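Local coordinates for uncharacterized egV family protein COG1307 (PDB 3JR7), which is of unknown precise function but, as a DegV family member, probably binds a lipid, at residues I49-T54 against L68-E73. Residues are numbered along the deposited sequence; the frame is centred on the assembly and turned at random.
Sequences IQIEDT and LLKIAE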
ATOM      1  N   ILE A  49      -6.468 -10.292 -10.274  1.00 26.33           N
ATOM      2  CA  ILE A  49      -7.812  -9.834  -9.913  1.00 27.48           C
ATOM      3  C   ILE A  49      -8.782 -10.686 -10.700  1.00 27.90           C
ATOM      4  O   ILE A  49      -8.577 -10.895 -11.870  1.00 28.18           O
ATOM      5  CB  ILE A  49      -8.049  -8.353 -10.254  1.00 27.69           C
ATOM      6  CG1 ILE A  49      -7.176  -7.442  -9.401  1.00 27.81           C
ATOM      7  CG2 ILE A  49      -9.569  -7.950 -10.092  1.00 26.43           C
ATOM      8  CD1 ILE A  49      -6.853  -6.122 -10.111  1.00 27.53           C
ATOM      9  N   GLN A  50      -9.803 -11.168 -10.019  1.00 28.98           N
ATOM     10  CA  GLN A  50     -10.833 -12.031 -10.602  1.00 30.12           C
ATOM     11  C   GLN A  50     -12.239 -11.478 -10.322  1.00 29.67           C
ATOM     12  O   GLN A  50     -12.644 -11.337  -9.170  1.00 29.15           O
ATOM     13  CB  GLN A  50     -10.678 -13.442 -10.025  1.00 30.51           C
ATOM     14  CG  GLN A  50      -9.233 -13.987 -10.247  1.00 34.16           C
ATOM     15  CD  GLN A  50      -8.256 -13.739  -9.065  1.00 36.16           C
ATOM     16  OE1 GLN A  50      -8.657 -13.759  -7.896  1.00 41.99           O
ATOM     17  NE2 GLN A  50      -6.972 -13.576  -9.379  1.00 34.67           N
ATOM     18  N   ILE A  51     -12.962 -11.143 -11.389  1.00 30.25           N
ATOM     19  CA  ILE A  51     -14.331 -10.617 -11.298  1.00 31.22           C
ATOM     20  C   ILE A  51     -15.174 -11.380 -12.335  1.00 33.19           C
ATOM     21  O   ILE A  51     -14.918 -11.294 -13.528  1.00 31.68           O
ATOM     22  CB  ILE A  51     -14.423  -9.123 -11.611  1.00 30.70           C
ATOM     23  CG1 ILE A  51     -13.568  -8.320 -10.637  1.00 30.84           C
ATOM     24  CG2 ILE A  51     -15.906  -8.648 -11.490  1.00 28.27           C
ATOM     25  CD1 ILE A  51     -13.169  -6.975 -11.152  1.00 31.24           C
ATOM     26  N   GLU A  52     -16.112 -12.166 -11.856  1.00 36.55           N
ATOM     27  CA  GLU A  52     -16.927 -13.034 -12.737  1.00 40.38           C
ATOM     28  C   GLU A  52     -16.000 -13.939 -13.547  1.00 42.10           C
ATOM     29  O   GLU A  52     -15.305 -14.740 -12.928  1.00 43.19           O
ATOM     30  CB  GLU A  52     -17.899 -12.184 -13.561  1.00 40.63           C
ATOM     31  CG  GLU A  52     -18.956 -11.598 -12.649  1.00 44.20           C
ATOM     32  CD  GLU A  52     -19.933 -10.644 -13.338  1.00 48.06           C
ATOM     33  OE1 GLU A  52     -19.548  -9.913 -14.303  1.00 49.61           O
ATOM     34  OE2 GLU A  52     -21.087 -10.624 -12.856  1.00 51.00           O
ATOM     35  N   ASP A  53     -15.941 -13.821 -14.875  1.00 44.31           N
ATOM     36  CA  ASP A  53     -15.081 -14.735 -15.691  1.00 45.50           C
ATOM     37  C   ASP A  53     -13.870 -14.043 -16.225  1.00 45.07           C
ATOM     38  O   ASP A  53     -13.137 -14.593 -17.086  1.00 46.11           O
ATOM     39  CB  ASP A  53     -15.867 -15.284 -16.884  1.00 46.49           C
ATOM     40  CG  ASP A  53     -16.993 -16.175 -16.455  1.00 49.43           C
ATOM     41  OD1 ASP A  53     -16.714 -17.246 -15.842  1.00 51.93           O
ATOM     42  OD2 ASP A  53     -18.158 -15.777 -16.720  1.00 53.38           O
ATOM     43  N   THR A  54     -13.674 -12.815 -15.766  1.00 43.62           N
ATOM     44  CA  THR A  54     -12.535 -12.063 -16.160  1.00 43.15           C
ATOM     45  C   THR A  54     -11.462 -12.317 -15.088  1.00 42.13           C
ATOM     46  O   THR A  54     -11.722 -12.358 -13.893  1.00 40.65           O
ATOM     47  CB  THR A  54     -12.874 -10.570 -16.285  1.00 43.56           C
ATOM     48  OG1 THR A  54     -13.984 -10.419 -17.182  1.00 43.80           O
ATOM     49  CG2 THR A  54     -11.663  -9.791 -16.790  1.00 43.44           C
ATOM     50  N   LEU A  68     -13.120  -0.216 -12.640  1.00 23.60           N
ATOM     51  CA  LEU A  68     -14.262   0.302 -11.870  1.00 23.54           C
ATOM     52  C   LEU A  68     -15.584  -0.057 -12.535  1.00 24.97           C
ATOM     53  O   LEU A  68     -16.552  -0.350 -11.863  1.00 24.86           O
ATOM     54  CB  LEU A  68     -14.148   1.824 -11.726  1.00 23.36           C
ATOM     55  CG  LEU A  68     -13.121   2.341 -10.691  1.00 22.34           C
ATOM     56  CD1 LEU A  68     -12.909   3.884 -10.745  1.00 21.40           C
ATOM     57  CD2 LEU A  68     -13.497   1.863  -9.261  1.00 19.65           C
ATOM     58  N   LEU A  69     -15.623  -0.001 -13.868  1.00 25.83           N
ATOM     59  CA  LEU A  69     -16.870  -0.340 -14.602  1.00 26.30           C
ATOM     60  C   LEU A  69     -17.190  -1.834 -14.463  1.00 26.73           C
ATOM     61  O   LEU A  69     -18.344  -2.219 -14.254  1.00 25.71           O
ATOM     62  CB  LEU A  69     -16.745   0.038 -16.089  1.00 25.67           C
ATOM     63  CG  LEU A  69     -16.858   1.548 -16.371  1.00 25.06           C
ATOM     64  CD1 LEU A  69     -16.410   1.816 -17.756  1.00 24.29           C
ATOM     65  CD2 LEU A  69     -18.305   2.100 -16.130  1.00 25.36           C
ATOM     66  N   LYS A  70     -16.155  -2.680 -14.541  1.00 27.39           N
ATOM     67  CA  LYS A  70     -16.389  -4.100 -14.314  1.00 27.31           C
ATOM     68  C   LYS A  70     -16.895  -4.385 -12.900  1.00 26.78           C
ATOM     69  O   LYS A  70     -17.826  -5.195 -12.689  1.00 26.00           O
ATOM     70  CB  LYS A  70     -15.119  -4.908 -14.634  1.00 28.16           C
ATOM     71  CG  LYS A  70     -15.296  -6.399 -14.493  1.00 31.54           C
ATOM     72  CD  LYS A  70     -16.365  -6.955 -15.459  1.00 35.41           C
ATOM     73  CE  LYS A  70     -16.281  -8.473 -15.570  1.00 38.63           C
ATOM     74  NZ  LYS A  70     -17.168  -8.993 -16.654  1.00 39.88           N
ATOM     75  N   ILE A  71     -16.282  -3.747 -11.905  1.00 26.99           N
ATOM     76  CA  ILE A  71     -16.790  -3.857 -10.518  1.00 26.79           C
ATOM     77  C   ILE A  71     -18.252  -3.414 -10.418  1.00 27.69           C
ATOM     78  O   ILE A  71     -19.086  -4.038  -9.733  1.00 27.15           O
ATOM     79  CB  ILE A  71     -15.936  -3.026  -9.510  1.00 26.65           C
ATOM     80  CG1 ILE A  71     -14.498  -3.608  -9.388  1.00 24.14           C
ATOM     81  CG2 ILE A  71     -16.660  -2.922  -8.141  1.00 26.64           C
ATOM     82  CD1 ILE A  71     -13.488  -2.597  -8.775  1.00 21.14           C
ATOM     83  N   ALA A  72     -18.553  -2.289 -11.041  1.00 29.15           N
ATOM     84  CA  ALA A  72     -19.912  -1.716 -10.914  1.00 30.14           C
ATOM     85  C   ALA A  72     -20.947  -2.652 -11.560  1.00 31.77           C
ATOM     86  O   ALA A  72     -22.057  -2.827 -11.044  1.00 31.74           O
ATOM     87  CB  ALA A  72     -19.946  -0.334 -11.532  1.00 29.09           C
ATOM     88  N   GLU A  73     -20.564  -3.272 -12.672  1.00 34.18           N
ATOM     89  CA  GLU A  73     -21.450  -4.199 -13.410  1.00 36.46           C
ATOM     90  C   GLU A  73     -21.639  -5.516 -12.728  1.00 37.12           C
ATOM     91  O   GLU A  73     -22.729  -6.070 -12.755  1.00 36.83           O
ATOM     92  CB  GLU A  73     -20.880  -4.492 -14.792  1.00 37.48           C
ATOM     93  CG  GLU A  73     -21.092  -3.343 -15.703  1.00 41.44           C
ATOM     94  CD  GLU A  73     -20.041  -3.227 -16.784  1.00 45.60           C
ATOM     95  OE1 GLU A  73     -19.470  -4.278 -17.208  1.00 50.63           O
ATOM     96  OE2 GLU A  73     -19.782  -2.066 -17.175  1.00 45.18           O
TER
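The carboxylate of E52 is the flat group that meets K70, and it does so through a single oxygen: NZ of K70 comes at the OE1 end, beyond OE1 of E52 and nearly level with the carboxylate plane, at 3.5 Å. The contact is thus a one-oxygen salt bridge, with a weak hydrogen bond. The peptide at I51 offers a second flat group, whose O is approached by K70 through CE at 3.7 Å.

How the lysine gets there illustrates a general feature of long cationic side chains, whose stem packs as a hydrocarbon while the tip carries the charge. CG of K70 stands anti to the backbone N (chi1 -177°), which sets it against I51, and this CG of K70 lies 3.8 Å from CG2 of I51, the two side chains sliding past each other in opposite directions. Farther out, CE of K70 comes within 3.4 Å of OG1 of T54. CD1 of I51 reaches on past CG of K70 to CG1 of I71, 4.0 Å away, and W56 is touched by both I51 and K70, which carries the apolar layer into the neighbouring strand. An alanine in place of K70 would probably leave the E52 carboxylate without its cationic mate and open a gap beside I51 CG2 and T54 OG1.

E52 holds a positive phi (56°) as the second residue of a type II' turn, closed by paired backbone hydrogen bonds between I51 and T54. This is a two-residue beta hairpin joining antiparallel strands 42-51 and 54-57, with helix 64-73 laid against its tip at the surface of this DegV-family fold.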